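Local coordinates for protein TonB-dependent siderophore receptor (Pseudomonas aeruginosa 39016, PDB 5NEC) that probably takes up ferric siderophores, and with them siderophore-drug conjugates, across the outer membrane in a TonB-dependent way, at residues 171-176 against 194-199; 316-321 against 713-718; 598-603 against 641-646; 153-158 against 188-193. All coordinates share one frame; numbering follows the deposited sequence.

Interaction 1 (171-176 against 194-199); sequences TRRYTL and LKHDAN
Arg173 and His196 both hold CG anti to the backbone N (chi1 -177° in each), and this sets their side chains against each other on one face of a beta hairpin. The hairpin, strands 172-182 and 187-200, belongs to the transmembrane beta-barrel of the receptor. Arg173 is extended from CG to NE, and its CG meets the edge of the imidazole in plane. NH1 then lies 3.2 Å from His196 ND1, with the guanidinium and ring planes 70° apart. Leu194 CD1 covers one guanidinium face from 3.7 Å at CZ of Arg173. This face looks into the barrel, where Arg173 NH2 forms a salt bridge with Glu120 of the plug domain. The buried arginine thus has a matching charge.

Arg172, Tyr174, Lys195 and Asp197 lie on the other face. There Tyr174 OH bonds to Tyr166 OH, and Asp197 OD2 to Ser209 OG.

Four backbone bonds join the antiparallel strands at the hydrogen-bonded pairs Arg172-Asp197 and Tyr174-Lys195. Arg172 N to Asp197 O is 2.8 Å. Beside it, Thr171 OG1, hydrogen-bonded to Asp169 OD1, also lies 3.6 Å from Ala198 CB, and Thr171 CG2 is 4.0 Å from His196 CE1.

Interaction 2 (316-321 against 713-718); sequences PDDSQG and AAHYAS
Ser319 OG and His715 ND1 form a 2.7 Å hydrogen bond at the edge of the imidazole, near its plane. Either atom could be the donor. Asp318 lies over one face of the same ring. Its CB stands 3.8 Å from the centroid of the His715 ring, only 4° off the normal, a CH-pi contact. The carboxylate continues over the rim. It is stacked on the ring with the planes 13° apart, and Asp318 CG is 3.5 Å from His715 CD2. The opposite face carries Ala714 CB, so the ring lies between two side chains. His715 CG is anti to its own carbonyl carbon (chi1 -50°), which points the ring at the turn.

One water joins the two backbones. It donates to Pro316 O and to His715 O, and accepts from Ser319 N at 3.2 Å. Further along, Pro316 CD packs on Tyr716 CB at 3.9 Å.

The second shell fixes these groups. Asp318 OD2 makes a salt bridge with Arg331 NE, and OD1 bonds to Gln315 NE2. The nearby carboxylate may favour a positive imidazole, though Arg331 would offset this. Gln320 N bonds to Asp317 O at 3.1 Å, closing a type I' beta turn between barrel strands 296-316 and 327-354. His715 directly precedes the short strand 716-719, in the loop between barrel strands 693-700 and 724-733. The contact ties together two loops on what is, from the barrel topology, the extracellular side, as in other TonB-dependent receptors.

Interaction 3 (598-603 against 641-646); sequences VFAGYS and FSLWTT
Leu643 pushes its CD1 methyl into the hollow between Val598 and Ala600 on the neighbouring strand. It touches Val598 CG2 at 3.6 Å and Ala600 CB at 3.7 Å. The Val598 and Leu643 side chains cross at about a right angle. Leu643 holds CG anti to the backbone N (chi1 170°), and its tip leans across the strand gap. Ala600 and Leu643 are a non-hydrogen-bonded pair, CA atoms 4.3 Å apart, and the small Ala600 CB makes one wall of the hollow.

Ala600 CA also sits 3.1 Å from Ser642 O as a CA-H...O contact. Gly601 brings no side chain here, and its backbone pairs with Ser642. Gly601 N bonds to Ser642 O at 2.9 Å and Ser642 N to Gly601 O at 3.1 Å. The Phe641 ring lies past this glycine, its CD2 4.0 Å from Gly601 O.

On the opposite face, Phe599 and Trp644 meet at their CB atoms, 4.4 Å apart, while their rings diverge. This face looks inward. Phe599 packs on strand 54-57 and helix 59-64, Trp644 bonds through NE1 to Tyr33, and Ser642 OG reaches Arg75 O. Strands 596-609 and 639-650 are antiparallel barrel neighbours, flanked by strands 579-589 and 653-666.

Interaction 4 (153-158 against 188-193); sequences QAKAGN and AFRLNL
Ala154 and Arg190 bring their CA atoms to 4.7 Å, where an irregular loop passes over the inner face of barrel strand 187-200. Residues 153-158 form the linker between strand 146-151 of the plug's mixed sheet and the first strand of the beta-barrel, 159-167. The contact lies at this plug-to-barrel junction, a feature of the TonB-dependent receptor fold.

Ala154 points its CB at the strand. The methyl fills the step between two residues, 3.5 Å from Ala188 O and 3.6 Å from Arg190 CB. Ala188 replies from the strand, with its CB 3.2 Å from Lys155 O, a close fit of methyl against carbonyl. That carbonyl has a polar partner too, Asn179 ND2 on strand 172-182.

Arg190 is the long side chain of the contact. Its CG is anti to the backbone N (chi1 -172°), and the chain stays extended to NE, so that it reaches from the strand across to Gln153. NH2 makes a salt bridge with Asp177, which holds the far side of the guanidinium to the next strand. Lys155 crosses obliquely beside it, with CE 3.9 Å from Arg190 NH1. Two positive groups thus lie close, and Asp177 probably eases their repulsion.

Between the two segments there is one hydrogen bond. Arg190 NH1 donates to Gln153 O at 2.8 Å; the oxygen lies in the guanidinium plane, but the nitrogen stands 43° out of the carbonyl plane.

In the fold
Interactions 1, 3 and 4 all involve strands of the beta-barrel. Interactions 1 and 4 share strand 187-200, have centres 21 Å apart, and touch where Leu176 O meets Leu193 N, a probable hydrogen bond. Their segments alternate along the chain. Interaction 3 sits elsewhere on the barrel wall, its centre about 27 Å from that of interaction 1 and 32 Å from that of interaction 4. Interaction 2 joins extracellular loops, with its centre about 47 Å from that of interaction 4, on opposite sides of the chain's centre. The segments of interaction 3 fall between those of interaction 2. Together they span linker, wall and extracellular loops around the plug.

Interaction 1 (171-176 against 194-199)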
loop_
_atom_site.group_PDB
_atom_site.type_symbol
_atom_site.label_atom_id
_atom_site.label_comp_id
_atom_site.label_asym_id
_atom_site.label_seq_id
_atom_site.Cartn_x
_atom_site.Cartn_y
_atom_site.Cartn_z
ATOM N N THR A 171 -18.170 9.155 9.418
ATOM C CA THR A 171 -17.839 7.733 9.219
ATOM C C THR A 171 -18.961 6.852 9.797
ATOM O O THR A 171 -19.381 7.055 10.933
ATOM C CB THR A 171 -16.498 7.335 9.892
ATOM O OG1 THR A 171 -15.418 8.008 9.246
ATOM C CG2 THR A 171 -16.233 5.819 9.815
ATOM N N ARG A 172 -19.461 5.922 8.991
ATOM C CA ARG A 172 -20.353 4.882 9.439
ATOM C C ARG A 172 -19.810 3.598 8.840
ATOM O O ARG A 172 -19.996 3.329 7.652
ATOM C CB ARG A 172 -21.777 5.146 8.954
ATOM C CG ARG A 172 -22.413 6.423 9.490
ATOM C CD ARG A 172 -23.926 6.429 9.167
ATOM N NE ARG A 172 -24.606 7.675 9.571
ATOM C CZ ARG A 172 -25.156 8.596 8.759
ATOM N NH1 ARG A 172 -25.178 8.458 7.434
ATOM N NH2 ARG A 172 -25.718 9.690 9.279
ATOM N N ARG A 173 -19.110 2.826 9.670
ATOM C CA ARG A 173 -18.405 1.615 9.255
ATOM C C ARG A 173 -18.916 0.406 10.045
ATOM O O ARG A 173 -18.963 0.438 11.281
ATOM C CB ARG A 173 -16.911 1.789 9.507
ATOM C CG ARG A 173 -16.039 0.624 9.048
ATOM C CD ARG A 173 -14.561 0.902 9.259
ATOM N NE ARG A 173 -13.730 -0.233 8.855
ATOM C CZ ARG A 173 -13.155 -0.421 7.661
ATOM N NH1 ARG A 173 -13.291 0.437 6.659
ATOM N NH2 ARG A 173 -12.403 -1.494 7.472
ATOM N N TYR A 174 -19.285 -0.650 9.329
ATOM C CA TYR A 174 -19.848 -1.868 9.918
ATOM C C TYR A 174 -19.034 -3.045 9.422
ATOM O O TYR A 174 -18.833 -3.184 8.210
ATOM C CB TYR A 174 -21.324 -2.022 9.521
ATOM C CG TYR A 174 -22.155 -0.784 9.806
ATOM C CD1 TYR A 174 -22.756 -0.603 11.043
ATOM C CD2 TYR A 174 -22.309 0.209 8.851
ATOM C CE1 TYR A 174 -23.502 0.526 11.323
ATOM C CE2 TYR A 174 -23.066 1.345 9.109
ATOM C CZ TYR A 174 -23.666 1.492 10.348
ATOM O OH TYR A 174 -24.399 2.611 10.650
ATOM N N THR A 175 -18.522 -3.863 10.347
ATOM C CA THR A 175 -17.799 -5.084 9.970
ATOM C C THR A 175 -18.344 -6.292 10.717
ATOM O O THR A 175 -18.881 -6.181 11.809
ATOM C CB THR A 175 -16.278 -4.994 10.219
ATOM O OG1 THR A 175 -16.040 -4.630 11.573
ATOM C CG2 THR A 175 -15.630 -3.966 9.341
ATOM N N LEU A 176 -18.191 -7.450 10.091
ATOM C CA LEU A 176 -18.597 -8.716 10.659
ATOM C C LEU A 176 -17.561 -9.733 10.210
ATOM O O LEU A 176 -17.178 -9.728 9.055
ATOM C CB LEU A 176 -20.006 -9.067 10.179
ATOM C CG LEU A 176 -20.774 -10.142 10.977
ATOM C CD1 LEU A 176 -22.283 -9.922 10.933
ATOM C CD2 LEU A 176 -20.426 -11.545 10.496
ATOM N N LEU A 194 -18.268 -6.009 5.010
ATOM C CA LEU A 194 -17.915 -4.596 5.219
ATOM C C LEU A 194 -18.929 -3.654 4.584
ATOM O O LEU A 194 -19.332 -3.852 3.461
ATOM C CB LEU A 194 -16.526 -4.288 4.632
ATOM C CG LEU A 194 -16.148 -2.803 4.507
ATOM C CD1 LEU A 194 -15.942 -2.182 5.878
ATOM C CD2 LEU A 194 -14.905 -2.610 3.666
ATOM N N LYS A 195 -19.304 -2.606 5.309
ATOM C CA LYS A 195 -20.016 -1.459 4.742
ATOM C C LYS A 195 -19.366 -0.205 5.323
ATOM O O LYS A 195 -19.273 -0.079 6.550
ATOM C CB LYS A 195 -21.496 -1.530 5.103
ATOM C CG LYS A 195 -22.379 -0.452 4.489
ATOM C CD LYS A 195 -23.826 -0.642 4.949
ATOM C CE LYS A 195 -24.731 0.513 4.574
ATOM N NZ LYS A 195 -24.730 0.721 3.102
ATOM N N HIS A 196 -18.890 0.691 4.449
ATOM C CA HIS A 196 -18.158 1.895 4.863
ATOM C C HIS A 196 -18.608 3.129 4.065
ATOM O O HIS A 196 -18.573 3.132 2.841
ATOM C CB HIS A 196 -16.650 1.669 4.695
ATOM C CG HIS A 196 -15.805 2.820 5.155
ATOM N ND1 HIS A 196 -15.334 2.927 6.444
ATOM C CD2 HIS A 196 -15.352 3.917 4.502
ATOM C CE1 HIS A 196 -14.624 4.033 6.566
ATOM N NE2 HIS A 196 -14.629 4.659 5.404
ATOM N N ASP A 197 -19.052 4.149 4.786
ATOM C CA ASP A 197 -19.391 5.451 4.236
ATOM C C ASP A 197 -18.771 6.512 5.145
ATOM O O ASP A 197 -18.717 6.352 6.361
ATOM C CB ASP A 197 -20.911 5.638 4.158
ATOM C CG ASP A 197 -21.558 4.664 3.218
ATOM O OD1 ASP A 197 -21.838 3.525 3.624
ATOM O OD2 ASP A 197 -21.783 5.015 2.045
ATOM N N ALA A 198 -18.292 7.587 4.538
ATOM C CA ALA A 198 -17.641 8.663 5.275
ATOM C C ALA A 198 -17.475 9.859 4.372
ATOM O O ALA A 198 -17.382 9.711 3.147
ATOM C CB ALA A 198 -16.273 8.209 5.772
ATOM N N ASN A 199 -17.465 11.040 4.981
ATOM C CA ASN A 199 -16.903 12.248 4.353
ATOM C C ASN A 199 -15.409 12.314 4.714
ATOM O O ASN A 199 -14.873 11.359 5.296
ATOM C CB ASN A 199 -17.654 13.492 4.834
ATOM C CG ASN A 199 -19.113 13.456 4.465
ATOM O OD1 ASN A 199 -19.495 12.857 3.477
ATOM N ND2 ASN A 199 -19.931 14.096 5.256
#

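Interaction 2 (316-321 against 713-718)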
loop_
_atom_site.group_PDB
_atom_site.type_symbol
_atom_site.label_atom_id
_atom_site.label_comp_id
_atom_site.label_asym_id
_atom_site.label_seq_id
_atom_site.Cartn_x
_atom_site.Cartn_y
_atom_site.Cartn_z
ATOM N N PRO A 316 -6.882 20.997 -10.354
ATOM C CA PRO A 316 -6.937 22.452 -10.313
ATOM C C PRO A 316 -5.855 23.133 -11.142
ATOM O O PRO A 316 -4.683 23.115 -10.781
ATOM C CB PRO A 316 -6.787 22.757 -8.824
ATOM C CG PRO A 316 -6.010 21.617 -8.262
ATOM C CD PRO A 316 -6.205 20.442 -9.167
ATOM N N ASP A 317 -6.283 23.655 -12.294
ATOM C CA ASP A 317 -5.540 24.586 -13.160
ATOM C C ASP A 317 -4.471 24.051 -14.093
ATOM O O ASP A 317 -4.068 24.768 -15.010
ATOM C CB ASP A 317 -4.970 25.779 -12.359
ATOM C CG ASP A 317 -4.995 27.087 -13.160
ATOM O OD1 ASP A 317 -6.001 27.293 -13.873
ATOM O OD2 ASP A 317 -4.020 27.887 -13.091
ATOM N N ASP A 318 -4.028 22.818 -13.888
ATOM C CA ASP A 318 -2.881 22.231 -14.618
ATOM C C ASP A 318 -1.797 23.214 -15.114
ATOM O O ASP A 318 -1.405 23.201 -16.281
ATOM C CB ASP A 318 -3.369 21.282 -15.737
ATOM C CG ASP A 318 -3.722 19.862 -15.214
ATOM O OD1 ASP A 318 -4.098 19.679 -14.022
ATOM O OD2 ASP A 318 -3.632 18.907 -16.028
ATOM N N SER A 319 -1.309 24.038 -14.183
ATOM C CA SER A 319 -0.131 24.911 -14.393
ATOM C C SER A 319 -0.276 25.942 -15.516
ATOM O O SER A 319 0.688 26.335 -16.153
ATOM C CB SER A 319 1.125 24.063 -14.597
ATOM O OG SER A 319 1.240 23.117 -13.554
ATOM N N GLN A 320 -1.511 26.374 -15.737
ATOM C CA GLN A 320 -1.827 27.363 -16.753
ATOM C C GLN A 320 -1.591 28.801 -16.271
ATOM O O GLN A 320 -1.624 29.717 -17.058
ATOM C CB GLN A 320 -3.284 27.180 -17.230
ATOM C CG GLN A 320 -3.520 25.920 -18.042
ATOM C CD GLN A 320 -2.507 25.778 -19.176
ATOM O OE1 GLN A 320 -2.301 26.700 -19.965
ATOM N NE2 GLN A 320 -1.858 24.642 -19.238
ATOM N N GLY A 321 -1.381 28.990 -14.976
ATOM C CA GLY A 321 -1.113 30.294 -14.425
ATOM C C GLY A 321 -2.339 31.131 -14.130
ATOM O O GLY A 321 -2.189 32.254 -13.675
ATOM N N ALA A 713 3.815 14.917 -9.811
ATOM C CA ALA A 713 4.920 15.443 -10.624
ATOM C C ALA A 713 4.652 16.806 -11.237
ATOM O O ALA A 713 5.591 17.538 -11.546
ATOM C CB ALA A 713 5.292 14.464 -11.724
ATOM N N ALA A 714 3.383 17.135 -11.423
ATOM C CA ALA A 714 2.988 18.416 -11.928
ATOM C C ALA A 714 1.645 18.831 -11.333
ATOM O O ALA A 714 0.893 17.999 -10.834
ATOM C CB ALA A 714 2.915 18.378 -13.445
ATOM N N HIS A 715 1.397 20.142 -11.348
ATOM C CA HIS A 715 0.075 20.721 -11.243
ATOM C C HIS A 715 -0.480 20.857 -9.834
ATOM O O HIS A 715 -0.989 21.931 -9.497
ATOM C CB HIS A 715 -0.921 19.980 -12.128
ATOM C CG HIS A 715 -0.454 19.787 -13.540
ATOM N ND1 HIS A 715 0.198 20.772 -14.252
ATOM C CD2 HIS A 715 -0.549 18.724 -14.375
ATOM C CE1 HIS A 715 0.484 20.327 -15.462
ATOM N NE2 HIS A 715 0.041 19.088 -15.562
ATOM N N TYR A 716 -0.405 19.801 -9.022
ATOM C CA TYR A 716 -1.117 19.759 -7.737
ATOM C C TYR A 716 -0.626 18.685 -6.758
ATOM O O TYR A 716 0.184 17.836 -7.102
ATOM C CB TYR A 716 -2.627 19.579 -7.970
ATOM C CG TYR A 716 -3.037 18.170 -8.326
ATOM C CD1 TYR A 716 -2.738 17.631 -9.577
ATOM C CD2 TYR A 716 -3.721 17.363 -7.395
ATOM C CE1 TYR A 716 -3.084 16.335 -9.894
ATOM C CE2 TYR A 716 -4.084 16.072 -7.707
ATOM C CZ TYR A 716 -3.781 15.570 -8.962
ATOM O OH TYR A 716 -4.132 14.305 -9.276
ATOM N N ALA A 717 -1.154 18.762 -5.544
ATOM C CA ALA A 717 -0.888 17.816 -4.479
ATOM C C ALA A 717 -2.184 17.458 -3.753
ATOM O O ALA A 717 -3.171 18.209 -3.761
ATOM C CB ALA A 717 0.076 18.430 -3.484
ATOM N N SER A 718 -2.156 16.305 -3.098
ATOM C CA SER A 718 -3.292 15.808 -2.346
ATOM C C SER A 718 -3.178 16.258 -0.906
ATOM O O SER A 718 -2.131 16.106 -0.310
ATOM C CB SER A 718 -3.344 14.288 -2.409
ATOM O OG SER A 718 -4.319 13.808 -1.505
HETATM O O HOH W 1 -2.058 23.498 -11.163
#

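Interaction 3 (598-603 against 641-646)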
loop_
_atom_site.group_PDB
_atom_site.type_symbol
_atom_site.label_atom_id
_atom_site.label_comp_id
_atom_site.label_asym_id
_atom_site.label_seq_id
_atom_site.Cartn_x
_atom_site.Cartn_y
_atom_site.Cartn_z
ATOM N N VAL A 598 5.247 -0.811 21.995
ATOM C CA VAL A 598 5.786 0.121 21.024
ATOM C C VAL A 598 5.891 -0.512 19.619
ATOM O O VAL A 598 6.205 -1.696 19.474
ATOM C CB VAL A 598 7.136 0.699 21.516
ATOM C CG1 VAL A 598 8.273 -0.296 21.335
ATOM C CG2 VAL A 598 7.449 2.010 20.820
ATOM N N PHE A 599 5.571 0.293 18.605
ATOM C CA PHE A 599 5.796 -0.051 17.215
ATOM C C PHE A 599 6.296 1.224 16.554
ATOM O O PHE A 599 5.561 2.200 16.460
ATOM C CB PHE A 599 4.496 -0.534 16.590
ATOM C CG PHE A 599 4.651 -1.090 15.207
ATOM C CD1 PHE A 599 5.065 -2.419 15.020
ATOM C CD2 PHE A 599 4.354 -0.309 14.085
ATOM C CE1 PHE A 599 5.203 -2.956 13.743
ATOM C CE2 PHE A 599 4.488 -0.839 12.802
ATOM C CZ PHE A 599 4.910 -2.165 12.629
ATOM N N ALA A 600 7.562 1.229 16.143
ATOM C CA ALA A 600 8.254 2.465 15.779
ATOM C C ALA A 600 9.406 2.236 14.814
ATOM O O ALA A 600 9.983 1.166 14.788
ATOM C CB ALA A 600 8.753 3.177 17.034
ATOM N N GLY A 601 9.709 3.244 13.994
ATOM C CA GLY A 601 10.855 3.193 13.087
ATOM C C GLY A 601 11.373 4.558 12.680
ATOM O O GLY A 601 10.669 5.561 12.789
ATOM N N TYR A 602 12.618 4.601 12.226
ATOM C CA TYR A 602 13.208 5.814 11.661
ATOM C C TYR A 602 13.786 5.438 10.307
ATOM O O TYR A 602 14.300 4.340 10.148
ATOM C CB TYR A 602 14.294 6.419 12.579
ATOM C CG TYR A 602 15.123 7.499 11.883
ATOM C CD1 TYR A 602 14.622 8.793 11.690
ATOM C CD2 TYR A 602 16.383 7.206 11.356
ATOM C CE1 TYR A 602 15.367 9.763 11.010
ATOM C CE2 TYR A 602 17.131 8.167 10.685
ATOM C CZ TYR A 602 16.625 9.437 10.516
ATOM O OH TYR A 602 17.385 10.355 9.840
ATOM N N SER A 603 13.697 6.352 9.342
ATOM C CA SER A 603 14.190 6.121 7.995
ATOM C C SER A 603 14.946 7.353 7.503
ATOM O O SER A 603 14.436 8.467 7.584
ATOM C CB SER A 603 13.019 5.785 7.062
ATOM O OG SER A 603 13.390 5.835 5.686
ATOM N N PHE A 641 9.850 9.486 10.572
ATOM C CA PHE A 641 9.808 8.881 11.889
ATOM C C PHE A 641 8.352 8.542 12.205
ATOM O O PHE A 641 7.460 9.388 12.048
ATOM C CB PHE A 641 10.418 9.862 12.927
ATOM C CG PHE A 641 10.249 9.433 14.373
ATOM C CD1 PHE A 641 9.071 9.711 15.071
ATOM C CD2 PHE A 641 11.272 8.755 15.042
ATOM C CE1 PHE A 641 8.917 9.319 16.394
ATOM C CE2 PHE A 641 11.118 8.359 16.373
ATOM C CZ PHE A 641 9.937 8.644 17.050
ATOM N N SER A 642 8.116 7.308 12.640
ATOM C CA SER A 642 6.799 6.855 13.071
ATOM C C SER A 642 6.943 6.197 14.435
ATOM O O SER A 642 7.803 5.334 14.619
ATOM C CB SER A 642 6.228 5.839 12.071
ATOM O OG SER A 642 6.033 6.405 10.773
ATOM N N LEU A 643 6.122 6.620 15.389
ATOM C CA LEU A 643 6.080 6.048 16.724
ATOM C C LEU A 643 4.629 5.771 17.031
ATOM O O LEU A 643 3.817 6.692 16.974
ATOM C CB LEU A 643 6.616 7.039 17.764
ATOM C CG LEU A 643 6.412 6.648 19.245
ATOM C CD1 LEU A 643 7.116 5.341 19.550
ATOM C CD2 LEU A 643 6.907 7.729 20.184
ATOM N N TRP A 644 4.303 4.519 17.351
ATOM C CA TRP A 644 2.988 4.160 17.893
ATOM C C TRP A 644 3.211 3.438 19.214
ATOM O O TRP A 644 4.012 2.503 19.282
ATOM C CB TRP A 644 2.201 3.257 16.940
ATOM C CG TRP A 644 0.859 2.893 17.497
ATOM C CD1 TRP A 644 0.500 1.709 18.067
ATOM C CD2 TRP A 644 -0.290 3.739 17.566
ATOM N NE1 TRP A 644 -0.811 1.756 18.472
ATOM C CE2 TRP A 644 -1.319 2.993 18.180
ATOM C CE3 TRP A 644 -0.556 5.056 17.148
ATOM C CZ2 TRP A 644 -2.601 3.522 18.404
ATOM C CZ3 TRP A 644 -1.823 5.582 17.358
ATOM C CH2 TRP A 644 -2.838 4.812 17.984
ATOM N N THR A 645 2.496 3.867 20.254
ATOM C CA THR A 645 2.641 3.280 21.575
ATOM C C THR A 645 1.321 3.173 22.336
ATOM O O THR A 645 0.464 4.053 22.227
ATOM C CB THR A 645 3.670 4.064 22.407
ATOM O OG1 THR A 645 3.916 3.358 23.620
ATOM C CG2 THR A 645 3.199 5.479 22.745
ATOM N N THR A 646 1.164 2.079 23.087
ATOM C CA THR A 646 0.031 1.913 23.998
ATOM C C THR A 646 0.510 1.568 25.396
ATOM O O THR A 646 1.553 0.934 25.574
ATOM C CB THR A 646 -0.955 0.840 23.513
ATOM O OG1 THR A 646 -0.277 -0.403 23.315
ATOM C CG2 THR A 646 -1.614 1.295 22.214
#

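Interaction 4 (153-158 against 188-193)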
loop_
_atom_site.group_PDB
_atom_site.type_symbol
_atom_site.label_atom_id
_atom_site.label_comp_id
_atom_site.label_asym_id
_atom_site.label_seq_id
_atom_site.Cartn_x
_atom_site.Cartn_y
_atom_site.Cartn_z
ATOM N N GLN A 153 -8.132 -16.096 6.503
ATOM C CA GLN A 153 -8.613 -17.372 5.953
ATOM C C GLN A 153 -9.452 -18.086 7.007
ATOM O O GLN A 153 -9.260 -17.884 8.213
ATOM C CB GLN A 153 -7.443 -18.305 5.563
ATOM C CG GLN A 153 -6.572 -17.842 4.403
ATOM C CD GLN A 153 -7.305 -17.784 3.058
ATOM O OE1 GLN A 153 -8.214 -18.572 2.786
ATOM N NE2 GLN A 153 -6.910 -16.842 2.218
ATOM N N ALA A 154 -10.369 -18.931 6.538
ATOM C CA ALA A 154 -11.095 -19.841 7.424
ATOM C C ALA A 154 -10.092 -20.794 8.034
ATOM O O ALA A 154 -9.155 -21.231 7.358
ATOM C CB ALA A 154 -12.173 -20.604 6.673
ATOM N N LYS A 155 -10.275 -21.062 9.320
ATOM C CA LYS A 155 -9.301 -21.804 10.116
ATOM C C LYS A 155 -10.011 -22.498 11.277
ATOM O O LYS A 155 -11.245 -22.385 11.408
ATOM C CB LYS A 155 -8.233 -20.849 10.630
ATOM C CG LYS A 155 -8.767 -19.746 11.534
ATOM C CD LYS A 155 -7.693 -18.721 11.873
ATOM C CE LYS A 155 -8.224 -17.688 12.859
ATOM N NZ LYS A 155 -7.141 -16.813 13.382
ATOM N N ALA A 156 -9.254 -23.216 12.108
ATOM C CA ALA A 156 -9.827 -23.850 13.305
ATOM C C ALA A 156 -10.279 -22.794 14.309
ATOM O O ALA A 156 -9.697 -21.713 14.376
ATOM C CB ALA A 156 -8.820 -24.787 13.945
ATOM N N GLY A 157 -11.317 -23.106 15.075
ATOM C CA GLY A 157 -11.915 -22.164 16.031
ATOM C C GLY A 157 -13.342 -21.813 15.643
ATOM O O GLY A 157 -13.734 -21.968 14.484
ATOM N N ASN A 158 -14.130 -21.387 16.622
ATOM C CA ASN A 158 -15.454 -20.845 16.369
ATOM C C ASN A 158 -15.501 -19.454 16.997
ATOM O O ASN A 158 -15.303 -19.318 18.214
ATOM C CB ASN A 158 -16.542 -21.742 16.947
ATOM C CG ASN A 158 -16.672 -23.048 16.197
ATOM O OD1 ASN A 158 -17.270 -23.104 15.128
ATOM N ND2 ASN A 158 -16.108 -24.110 16.752
ATOM N N ALA A 188 -13.815 -25.592 7.799
ATOM C CA ALA A 188 -14.289 -24.329 8.377
ATOM C C ALA A 188 -14.737 -23.359 7.292
ATOM O O ALA A 188 -14.234 -23.391 6.178
ATOM C CB ALA A 188 -13.212 -23.701 9.248
ATOM N N PHE A 189 -15.720 -22.538 7.629
ATOM C CA PHE A 189 -16.265 -21.511 6.767
ATOM C C PHE A 189 -16.008 -20.188 7.471
ATOM O O PHE A 189 -16.199 -20.082 8.687
ATOM C CB PHE A 189 -17.768 -21.732 6.594
ATOM C CG PHE A 189 -18.487 -20.593 5.924
ATOM C CD1 PHE A 189 -18.256 -20.290 4.575
ATOM C CD2 PHE A 189 -19.421 -19.817 6.632
ATOM C CE1 PHE A 189 -18.935 -19.234 3.947
ATOM C CE2 PHE A 189 -20.108 -18.765 6.002
ATOM C CZ PHE A 189 -19.865 -18.478 4.659
ATOM N N ARG A 190 -15.572 -19.184 6.716
ATOM C CA ARG A 190 -15.384 -17.842 7.253
ATOM C C ARG A 190 -16.015 -16.818 6.332
ATOM O O ARG A 190 -15.897 -16.929 5.112
ATOM C CB ARG A 190 -13.901 -17.549 7.445
ATOM C CG ARG A 190 -13.613 -16.255 8.180
ATOM C CD ARG A 190 -12.151 -16.187 8.582
ATOM N NE ARG A 190 -11.878 -15.061 9.471
ATOM C CZ ARG A 190 -10.700 -14.817 10.041
ATOM N NH1 ARG A 190 -9.651 -15.618 9.825
ATOM N NH2 ARG A 190 -10.563 -13.758 10.830
ATOM N N LEU A 191 -16.692 -15.835 6.915
ATOM C CA LEU A 191 -17.295 -14.756 6.143
ATOM C C LEU A 191 -16.883 -13.433 6.768
ATOM O O LEU A 191 -17.075 -13.248 7.971
ATOM C CB LEU A 191 -18.809 -14.897 6.149
ATOM C CG LEU A 191 -19.602 -13.903 5.301
ATOM C CD1 LEU A 191 -19.167 -13.948 3.836
ATOM C CD2 LEU A 191 -21.103 -14.137 5.448
ATOM N N ASN A 192 -16.283 -12.547 5.965
ATOM C CA ASN A 192 -16.007 -11.160 6.360
ATOM C C ASN A 192 -16.876 -10.236 5.520
ATOM O O ASN A 192 -16.874 -10.330 4.297
ATOM C CB ASN A 192 -14.533 -10.797 6.167
ATOM C CG ASN A 192 -13.694 -11.141 7.368
ATOM O OD1 ASN A 192 -13.454 -10.296 8.228
ATOM N ND2 ASN A 192 -13.264 -12.394 7.454
ATOM N N LEU A 193 -17.602 -9.344 6.189
ATOM C CA LEU A 193 -18.461 -8.366 5.547
ATOM C C LEU A 193 -18.042 -6.958 5.925
ATOM O O LEU A 193 -17.567 -6.741 7.035
ATOM C CB LEU A 193 -19.894 -8.583 6.001
ATOM C CG LEU A 193 -20.515 -9.927 5.657
ATOM C CD1 LEU A 193 -21.934 -9.949 6.187
ATOM C CD2 LEU A 193 -20.472 -10.203 4.153
#